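N-acetylglucosamine-6-phosphate deacetylase (Thermotoga maritima, PDB 1O12) probably removes the acetyl group from N-acetylglucosamine 6-phosphate in a metal-dependent hydrolysis. Local coordinates at residues I39-K44 / I345-R350; A68-C73 / K103-K108; L245-V250 / F314-G319. One frame throughout, in Å; residues are numbered along the deposited sequence.

Contact 1 (I39-K44 / I345-R350)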
loop_
_atom_site.group_PDB
_atom_site.type_symbol
_atom_site.label_atom_id
_atom_site.label_comp_id
_atom_site.label_asym_id
_atom_site.label_seq_id
_atom_site.Cartn_x
_atom_site.Cartn_y
_atom_site.Cartn_z
ATOM N N ILE A 39 -12.418 36.110 8.353
ATOM C CA ILE A 39 -13.611 35.450 8.868
ATOM C C ILE A 39 -13.677 35.809 10.351
ATOM O O ILE A 39 -12.766 35.482 11.114
ATOM C CB ILE A 39 -13.487 33.930 8.712
ATOM C CG1 ILE A 39 -13.436 33.580 7.227
ATOM C CG2 ILE A 39 -14.625 33.238 9.410
ATOM C CD1 ILE A 39 -12.947 32.173 6.959
ATOM N N VAL A 40 -14.739 36.501 10.751
ATOM C CA VAL A 40 -14.894 36.905 12.143
ATOM C C VAL A 40 -15.977 36.145 12.880
ATOM O O VAL A 40 -16.095 36.257 14.092
ATOM C CB VAL A 40 -15.223 38.416 12.282
ATOM C CG1 VAL A 40 -13.995 39.243 12.009
ATOM C CG2 VAL A 40 -16.371 38.801 11.317
ATOM N N LYS A 41 -16.784 35.375 12.172
ATOM C CA LYS A 41 -17.829 34.638 12.868
ATOM C C LYS A 41 -18.326 33.439 12.072
ATOM O O LYS A 41 -18.683 33.549 10.892
ATOM C CB LYS A 41 -19.007 35.576 13.196
ATOM C CG LYS A 41 -19.810 35.174 14.419
ATOM C CD LYS A 41 -21.314 35.127 14.140
ATOM C CE LYS A 41 -21.856 36.487 13.702
ATOM N NZ LYS A 41 -23.255 36.423 13.149
ATOM N N VAL A 42 -18.327 32.287 12.728
ATOM C CA VAL A 42 -18.806 31.054 12.119
ATOM C C VAL A 42 -19.930 30.573 13.034
ATOM O O VAL A 42 -19.663 30.064 14.130
ATOM C CB VAL A 42 -17.692 29.990 12.070
ATOM C CG1 VAL A 42 -18.172 28.768 11.342
ATOM C CG2 VAL A 42 -16.482 30.545 11.385
ATOM N N GLU A 43 -21.181 30.746 12.609
ATOM C CA GLU A 43 -22.304 30.326 13.445
ATOM C C GLU A 43 -23.072 29.093 12.976
ATOM O O GLU A 43 -23.744 29.116 11.943
ATOM C CB GLU A 43 -23.296 31.467 13.618
ATOM C CG GLU A 43 -24.473 31.083 14.494
ATOM C CD GLU A 43 -25.482 32.211 14.644
ATOM O OE1 GLU A 43 -25.054 33.346 14.992
ATOM O OE2 GLU A 43 -26.696 31.958 14.418
ATOM N N LYS A 44 -22.980 28.027 13.767
ATOM C CA LYS A 44 -23.661 26.770 13.487
ATOM C C LYS A 44 -25.142 27.033 13.715
ATOM O O LYS A 44 -25.547 27.369 14.810
ATOM C CB LYS A 44 -23.151 25.688 14.447
ATOM C CG LYS A 44 -23.829 24.329 14.309
ATOM C CD LYS A 44 -23.481 23.382 15.483
ATOM C CE LYS A 44 -24.367 22.108 15.497
ATOM N NZ LYS A 44 -24.053 21.188 16.642
ATOM N N ILE A 345 -12.290 27.528 7.707
ATOM C CA ILE A 345 -13.474 28.356 7.802
ATOM C C ILE A 345 -13.678 28.367 9.299
ATOM O O ILE A 345 -14.524 27.650 9.826
ATOM C CB ILE A 345 -14.748 27.771 7.170
ATOM C CG1 ILE A 345 -14.584 27.616 5.654
ATOM C CG2 ILE A 345 -15.921 28.741 7.458
ATOM C CD1 ILE A 345 -15.890 27.227 4.930
ATOM N N ALA A 346 -12.860 29.167 9.966
ATOM C CA ALA A 346 -12.893 29.319 11.412
ATOM C C ALA A 346 -12.589 30.782 11.772
ATOM O O ALA A 346 -11.859 31.482 11.077
ATOM C CB ALA A 346 -11.849 28.380 12.057
ATOM N N GLU A 347 -13.143 31.239 12.877
ATOM C CA GLU A 347 -12.907 32.598 13.316
ATOM C C GLU A 347 -11.425 32.928 13.475
ATOM O O GLU A 347 -10.669 32.180 14.091
ATOM C CB GLU A 347 -13.663 32.840 14.612
ATOM C CG GLU A 347 -15.123 33.093 14.336
ATOM C CD GLU A 347 -16.001 32.984 15.560
ATOM O OE1 GLU A 347 -15.506 33.339 16.662
ATOM O OE2 GLU A 347 -17.184 32.562 15.403
ATOM N N GLY A 348 -11.020 34.045 12.877
ATOM C CA GLY A 348 -9.644 34.491 12.963
ATOM C C GLY A 348 -8.800 34.251 11.732
ATOM O O GLY A 348 -7.687 34.768 11.627
ATOM N N THR A 349 -9.318 33.485 10.781
ATOM C CA THR A 349 -8.547 33.180 9.582
ATOM C C THR A 349 -8.936 34.001 8.338
ATOM O O THR A 349 -9.943 34.717 8.330
ATOM C CB THR A 349 -8.663 31.686 9.267
ATOM O OG1 THR A 349 -10.006 31.391 8.862
ATOM C CG2 THR A 349 -8.327 30.853 10.505
ATOM N N ARG A 350 -8.126 33.888 7.288
ATOM C CA ARG A 350 -8.374 34.603 6.047
ATOM C C ARG A 350 -9.608 34.107 5.291
ATOM O O ARG A 350 -9.841 32.900 5.158
ATOM C CB ARG A 350 -7.155 34.505 5.122
ATOM C CG ARG A 350 -5.850 34.929 5.777
ATOM C CD ARG A 350 -5.760 36.429 5.999
ATOM N NE ARG A 350 -5.120 37.131 4.880
ATOM C CZ ARG A 350 -3.843 36.986 4.492
ATOM N NH1 ARG A 350 -3.012 36.148 5.125
ATOM N NH2 ARG A 350 -3.391 37.699 3.456
#
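I39 meets the loop 345-350 with its backbone and its side chain alike. I39 N gives a hydrogen bond to T349 O (2.8 Å), and I39 O takes one from G348 N (2.9 Å). These two bonds let the loop pair with the start of strand 38-44. The side chain then turns into the loop. CB of I39 faces two carbonyl oxygens, T349 O and A346 O. From there the branches part. CG1 stands anti to the carbonyl carbon (chi1 -64°) and stays beside T349 O. CG2 goes to A346 O at 3.7 Å. The tip, CD1, touches T349 OG1 at 3.6 Å and also reaches R350 O. The I39 and T349 side chains lie side by side and point the same way.

The loop is shaped by a type II beta turn from A346 to T349. G348 has the positive phi (103°) that suits glycine in such a turn. A346 O is gripped twice, by T349 N and by T349 OG1, and the hydroxyl bond runs in the carbonyl plane. Strand 38-44 pairs antiparallel with strand 26-35, where V40 and K41 both face E33 in a classic beta bulge. These strands probably belong to the small beta domain that flanks the barrel in many amidohydrolases, as in other NagA enzymes.

Further along, the side chain of E347 takes over from the loop backbone. Its extended chain runs alongside K41, with CG 3.3 Å from V40 O. Its OE2 accepts V42 N at 2.9 Å through the anti lone pair, in a nearly straight bond (169°). The ammonium of K41 turns elsewhere, to a salt bridge with E33. V42 CG2 rests on A346 CA at 3.8 Å, with I345 CG2 a little farther off.

Contact 2 (A68-C73 / K103-K108)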
loop_
_atom_site.group_PDB
_atom_site.type_symbol
_atom_site.label_atom_id
_atom_site.label_comp_id
_atom_site.label_asym_id
_atom_site.label_seq_id
_atom_site.Cartn_x
_atom_site.Cartn_y
_atom_site.Cartn_z
ATOM N N ALA A 68 -2.390 29.972 -21.044
ATOM C CA ALA A 68 -1.353 30.629 -20.229
ATOM C C ALA A 68 -0.330 29.647 -19.669
ATOM O O ALA A 68 -0.697 28.574 -19.204
ATOM C CB ALA A 68 -2.011 31.382 -19.094
ATOM N N ASP A 69 0.949 30.001 -19.717
ATOM C CA ASP A 69 1.999 29.130 -19.194
ATOM C C ASP A 69 2.809 29.898 -18.175
ATOM O O ASP A 69 2.813 31.127 -18.148
ATOM C CB ASP A 69 3.025 28.702 -20.249
ATOM C CG ASP A 69 2.443 28.530 -21.623
ATOM O OD1 ASP A 69 2.412 27.362 -22.097
ATOM O OD2 ASP A 69 2.041 29.558 -22.239
ATOM N N THR A 70 3.550 29.143 -17.379
ATOM C CA THR A 70 4.420 29.698 -16.377
ATOM C C THR A 70 5.736 30.071 -17.089
ATOM O O THR A 70 6.464 30.974 -16.655
ATOM C CB THR A 70 4.640 28.646 -15.257
ATOM O OG1 THR A 70 3.412 28.477 -14.544
ATOM C CG2 THR A 70 5.748 29.058 -14.290
HETATM N N MSE A 71 6.029 29.392 -18.197
HETATM C CA MSE A 71 7.252 29.685 -18.933
HETATM C C MSE A 71 7.218 31.089 -19.557
HETATM O O MSE A 71 8.260 31.727 -19.723
HETATM C CB MSE A 71 7.520 28.614 -20.006
HETATM C CG MSE A 71 7.886 27.224 -19.445
HETATM SE SE MSE A 71 9.112 27.159 -17.856
HETATM C CE MSE A 71 10.841 26.942 -18.747
ATOM N N ASN A 72 6.023 31.580 -19.878
ATOM C CA ASN A 72 5.867 32.914 -20.455
ATOM C C ASN A 72 5.380 33.912 -19.398
ATOM O O ASN A 72 5.146 35.078 -19.685
ATOM C CB ASN A 72 4.914 32.847 -21.659
ATOM C CG ASN A 72 5.479 31.964 -22.809
ATOM O OD1 ASN A 72 6.477 32.326 -23.465
ATOM N ND2 ASN A 72 4.855 30.803 -23.035
ATOM N N CYS A 73 5.235 33.421 -18.170
ATOM C CA CYS A 73 4.837 34.205 -17.016
ATOM C C CYS A 73 3.506 34.880 -17.138
ATOM O O CYS A 73 3.363 36.046 -16.774
ATOM C CB CYS A 73 5.893 35.246 -16.704
ATOM S SG CYS A 73 7.563 34.565 -16.524
ATOM N N LYS A 103 15.756 32.432 -13.293
ATOM C CA LYS A 103 15.916 33.764 -12.700
ATOM C C LYS A 103 14.867 34.719 -13.227
ATOM O O LYS A 103 14.337 35.525 -12.467
ATOM C CB LYS A 103 17.300 34.354 -12.986
ATOM C CG LYS A 103 18.490 33.566 -12.411
ATOM C CD LYS A 103 19.577 34.529 -11.886
ATOM C CE LYS A 103 20.002 35.573 -12.941
ATOM N NZ LYS A 103 20.634 36.829 -12.389
ATOM N N GLU A 104 14.562 34.617 -14.521
ATOM C CA GLU A 104 13.566 35.480 -15.145
ATOM C C GLU A 104 12.148 35.153 -14.670
ATOM O O GLU A 104 11.322 36.051 -14.485
ATOM C CB GLU A 104 13.624 35.368 -16.675
ATOM C CG GLU A 104 12.640 36.302 -17.423
ATOM C CD GLU A 104 11.772 35.566 -18.460
ATOM O OE1 GLU A 104 10.829 36.178 -19.031
ATOM O OE2 GLU A 104 12.029 34.365 -18.709
ATOM N N ILE A 105 11.850 33.874 -14.473
ATOM C CA ILE A 105 10.516 33.517 -14.021
ATOM C C ILE A 105 10.339 33.931 -12.552
ATOM O O ILE A 105 9.290 34.462 -12.175
ATOM C CB ILE A 105 10.257 32.025 -14.231
ATOM C CG1 ILE A 105 10.118 31.776 -15.736
ATOM C CG2 ILE A 105 8.977 31.599 -13.500
ATOM C CD1 ILE A 105 10.290 30.372 -16.161
ATOM N N LEU A 106 11.376 33.715 -11.737
ATOM C CA LEU A 106 11.311 34.112 -10.347
ATOM C C LEU A 106 11.198 35.649 -10.268
ATOM O O LEU A 106 10.462 36.190 -9.442
ATOM C CB LEU A 106 12.553 33.621 -9.602
ATOM C CG LEU A 106 12.594 32.107 -9.362
ATOM C CD1 LEU A 106 13.925 31.723 -8.713
ATOM C CD2 LEU A 106 11.408 31.668 -8.455
ATOM N N ARG A 107 11.895 36.345 -11.164
ATOM C CA ARG A 107 11.903 37.800 -11.163
ATOM C C ARG A 107 10.553 38.411 -11.529
ATOM O O ARG A 107 10.106 39.367 -10.887
ATOM C CB ARG A 107 12.995 38.305 -12.115
ATOM C CG ARG A 107 13.229 39.801 -12.124
ATOM C CD ARG A 107 14.452 40.142 -12.992
ATOM N NE ARG A 107 14.303 39.676 -14.377
ATOM C CZ ARG A 107 15.103 38.784 -14.981
ATOM N NH1 ARG A 107 16.146 38.228 -14.337
ATOM N NH2 ARG A 107 14.847 38.437 -16.246
ATOM N N LYS A 108 9.900 37.865 -12.548
ATOM C CA LYS A 108 8.607 38.384 -12.953
ATOM C C LYS A 108 7.485 38.027 -11.974
ATOM O O LYS A 108 6.501 38.773 -11.824
ATOM C CB LYS A 108 8.260 37.883 -14.336
ATOM C CG LYS A 108 9.114 38.473 -15.451
ATOM C CD LYS A 108 8.515 38.033 -16.798
ATOM C CE LYS A 108 9.330 38.498 -17.993
ATOM N NZ LYS A 108 8.530 38.363 -19.255
#
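I105 points from helix 99-115 at the turn formed by T70, M71 and C73, and all three touch it. The T70 and I105 side chains cross at about a right angle, and their CG2 methyls meet at 4.2 Å. M71, a selenomethionine, crosses I105 obliquely. Its chain bends at chi2 and chi3, and its SE atom comes to 3.8 Å from I105 CD1. The carbonyl oxygen of T70 also lies close, 3.9 Å from I105 CG1.

C73 reaches the helix at the other end of the turn. Its SG is anti to the carbonyl carbon (chi1 -53°), which takes it between two helix side chains. It lies 3.9 Å from I105 CG1 and 3.6 Å from K108 CD. K108 is extended beyond CG and offers C73 its methylene chain. The NZ end of K108 makes a salt bridge with E104 OE1 (3.2 Å), one helical turn back.

The contact belongs to the TIM barrel of the amidohydrolases. The turn leads from the region after the first barrel strand, 52-59, into helix 75-83. Helix 99-115 follows the next strand, 87-93. T70 OG1 is held by H63 O, in the His-x-His sequence known from this superfamily, and T70 also packs on M78 of helix 75-83. F75 of that helix touches K108.

Across the two segments the meeting groups are mostly methyls, methylenes, sulphur and selenium. Such contacts set no strict direction, in contrast to hydrogen bonds. The fit therefore rests mainly on shape, while the charge of K108 is probably balanced within its own helix by E104.

Contact 3 (L245-V250 / F314-G319)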
loop_
_atom_site.group_PDB
_atom_site.type_symbol
_atom_site.label_atom_id
_atom_site.label_comp_id
_atom_site.label_asym_id
_atom_site.label_seq_id
_atom_site.Cartn_x
_atom_site.Cartn_y
_atom_site.Cartn_z
ATOM N N LEU A 245 -3.516 8.069 -12.587
ATOM C CA LEU A 245 -3.815 6.981 -11.652
ATOM C C LEU A 245 -5.200 6.474 -12.036
ATOM O O LEU A 245 -6.068 7.259 -12.454
ATOM C CB LEU A 245 -3.924 7.435 -10.207
ATOM C CG LEU A 245 -2.770 7.990 -9.407
ATOM C CD1 LEU A 245 -2.469 9.393 -9.870
ATOM C CD2 LEU A 245 -3.201 7.996 -7.925
ATOM N N SER A 246 -5.432 5.179 -11.894
ATOM C CA SER A 246 -6.761 4.680 -12.205
ATOM C C SER A 246 -7.596 4.909 -10.955
ATOM O O SER A 246 -7.061 5.153 -9.862
ATOM C CB SER A 246 -6.720 3.186 -12.525
ATOM O OG SER A 246 -6.274 2.417 -11.413
ATOM N N ARG A 247 -8.908 4.823 -11.103
ATOM C CA ARG A 247 -9.777 4.982 -9.961
ATOM C C ARG A 247 -9.369 3.952 -8.860
ATOM O O ARG A 247 -9.326 4.283 -7.681
ATOM C CB ARG A 247 -11.244 4.837 -10.417
ATOM C CG ARG A 247 -11.961 3.549 -9.989
ATOM C CD ARG A 247 -13.226 3.821 -9.148
ATOM N NE ARG A 247 -14.227 4.588 -9.894
ATOM C CZ ARG A 247 -15.320 5.137 -9.353
ATOM N NH1 ARG A 247 -16.180 5.821 -10.121
ATOM N NH2 ARG A 247 -15.552 5.013 -8.042
ATOM N N GLU A 248 -9.031 2.722 -9.230
ATOM C CA GLU A 248 -8.624 1.759 -8.207
ATOM C C GLU A 248 -7.367 2.216 -7.429
ATOM O O GLU A 248 -7.318 2.082 -6.212
ATOM C CB GLU A 248 -8.376 0.385 -8.825
ATOM C CG GLU A 248 -9.589 -0.189 -9.508
ATOM C CD GLU A 248 -9.963 0.588 -10.780
ATOM O OE1 GLU A 248 -9.051 0.863 -11.602
ATOM O OE2 GLU A 248 -11.172 0.907 -10.960
HETATM N N MSE A 249 -6.361 2.749 -8.123
HETATM C CA MSE A 249 -5.146 3.232 -7.465
HETATM C C MSE A 249 -5.464 4.324 -6.447
HETATM O O MSE A 249 -5.009 4.277 -5.293
HETATM C CB MSE A 249 -4.177 3.827 -8.477
HETATM C CG MSE A 249 -2.806 3.178 -8.492
HETATM SE SE MSE A 249 -1.909 2.914 -6.756
HETATM C CE MSE A 249 -0.073 2.806 -7.441
ATOM N N VAL A 250 -6.211 5.324 -6.912
ATOM C CA VAL A 250 -6.630 6.420 -6.065
ATOM C C VAL A 250 -7.325 5.836 -4.839
ATOM O O VAL A 250 -7.063 6.248 -3.703
ATOM C CB VAL A 250 -7.643 7.361 -6.790
ATOM C CG1 VAL A 250 -8.147 8.416 -5.818
ATOM C CG2 VAL A 250 -6.983 8.014 -7.986
ATOM N N PHE A 314 -11.987 12.986 -7.252
ATOM C CA PHE A 314 -11.518 12.408 -6.010
ATOM C C PHE A 314 -12.671 11.963 -5.164
ATOM O O PHE A 314 -12.665 10.861 -4.623
ATOM C CB PHE A 314 -10.688 13.398 -5.210
ATOM C CG PHE A 314 -10.038 12.777 -4.023
ATOM C CD1 PHE A 314 -10.688 12.757 -2.788
ATOM C CD2 PHE A 314 -8.790 12.158 -4.152
ATOM C CE1 PHE A 314 -10.105 12.132 -1.684
ATOM C CE2 PHE A 314 -8.190 11.530 -3.073
ATOM C CZ PHE A 314 -8.848 11.517 -1.830
ATOM N N ARG A 315 -13.663 12.838 -5.048
ATOM C CA ARG A 315 -14.839 12.534 -4.268
ATOM C C ARG A 315 -15.563 11.295 -4.789
ATOM O O ARG A 315 -16.051 10.485 -4.010
ATOM C CB ARG A 315 -15.806 13.705 -4.287
ATOM C CG ARG A 315 -17.032 13.438 -3.438
ATOM C CD ARG A 315 -18.188 14.285 -3.873
ATOM N NE ARG A 315 -19.107 14.494 -2.770
ATOM C CZ ARG A 315 -20.283 15.107 -2.869
ATOM N NH1 ARG A 315 -20.688 15.574 -4.043
ATOM N NH2 ARG A 315 -21.054 15.263 -1.786
ATOM N N LYS A 316 -15.633 11.145 -6.109
ATOM C CA LYS A 316 -16.328 10.009 -6.683
ATOM C C LYS A 316 -15.522 8.722 -6.562
ATOM O O LYS A 316 -16.075 7.661 -6.280
ATOM C CB LYS A 316 -16.627 10.279 -8.153
ATOM C CG LYS A 316 -17.340 9.143 -8.880
ATOM C CD LYS A 316 -17.169 9.315 -10.385
ATOM C CE LYS A 316 -17.339 10.801 -10.803
ATOM N NZ LYS A 316 -16.165 11.376 -11.578
ATOM N N PHE A 317 -14.216 8.817 -6.787
ATOM C CA PHE A 317 -13.366 7.647 -6.710
ATOM C C PHE A 317 -13.353 7.030 -5.319
ATOM O O PHE A 317 -13.417 5.807 -5.177
ATOM C CB PHE A 317 -11.930 8.007 -7.116
ATOM C CG PHE A 317 -11.773 8.383 -8.570
ATOM C CD1 PHE A 317 -10.608 8.986 -9.013
ATOM C CD2 PHE A 317 -12.783 8.105 -9.503
ATOM C CE1 PHE A 317 -10.432 9.312 -10.377
ATOM C CE2 PHE A 317 -12.632 8.419 -10.854
ATOM C CZ PHE A 317 -11.449 9.025 -11.298
ATOM N N THR A 318 -13.320 7.879 -4.295
ATOM C CA THR A 318 -13.216 7.408 -2.929
ATOM C C THR A 318 -14.483 7.361 -2.098
ATOM O O THR A 318 -14.579 6.576 -1.164
ATOM C CB THR A 318 -12.193 8.264 -2.125
ATOM O OG1 THR A 318 -12.776 9.535 -1.792
ATOM C CG2 THR A 318 -10.920 8.486 -2.934
ATOM N N GLY A 319 -15.450 8.209 -2.409
ATOM C CA GLY A 319 -16.651 8.230 -1.605
ATOM C C GLY A 319 -16.366 8.916 -0.280
ATOM O O GLY A 319 -17.103 8.720 0.689
#
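The first turn of helix 247-257 meets the last turn of helix 307-318, and the backbones come nearest at R247 and F317, with CA of R247 5.5 Å from CA of F317. R247 carries much of the contact. Its CB lies over the face of the F317 ring, 3.9 Å from the ring centroid and 19° off the normal, a CH-pi contact. The chain then bends at chi2 and chi3 and turns its guanidinium toward the other helix. CD2 of F317 lies over one face of that group, offset toward its rim, and the two planes are 54° apart. The NH2 atom of R247 is 3.2 Å from K316 O. NH1 packs against K316 CD at 3.6 Å, the two side chains crossing at about a right angle. An alanine in place of R247 would keep CB over the ring, but F317 CD2 would probably lose its packing against NE and CZ, and the K316 methylenes theirs against NH1.

In the TIM barrel of this family these are outer helices. Helix 247-257 follows strand 235-239, and helix 307-318 comes after strand 262-265, on which F314 packs through I262 and L264.

V250, one turn on from R247, fills in deeper. Its CG2 meets F317 CD1 at 3.9 Å. CG1, anti to the backbone N (chi1 175°), lies 4.0 Å from T318 CG2 and 4.1 Å from F314 CD2. T318 is fixed by its own hydroxyl, which bonds to F314 O and to C320 N. T318 N reaches F314 O from the opposite face of the carbonyl plane. S246, the N-cap of helix 247-257, takes a weak bond from M249 N. Its OG also bonds to R220 O of the second subunit.

The three contacts lie well apart, with centres 31 to 35 Å from one another. Contact 1 joins parts far apart in sequence at the surface, its centre about 25 Å from that of the chain, and is away from the annotated sites. Contacts 2 and 3 both belong to the barrel, on opposite sides of the chain's centre. In contact 2 the M71 side chain is about 9 Å from that of E127, an iron ligand, and about 12 Å from the iron(III) ion. In contact 3 the V250 side chain is about 8 Å from that of H244, a predicted substrate-binding residue.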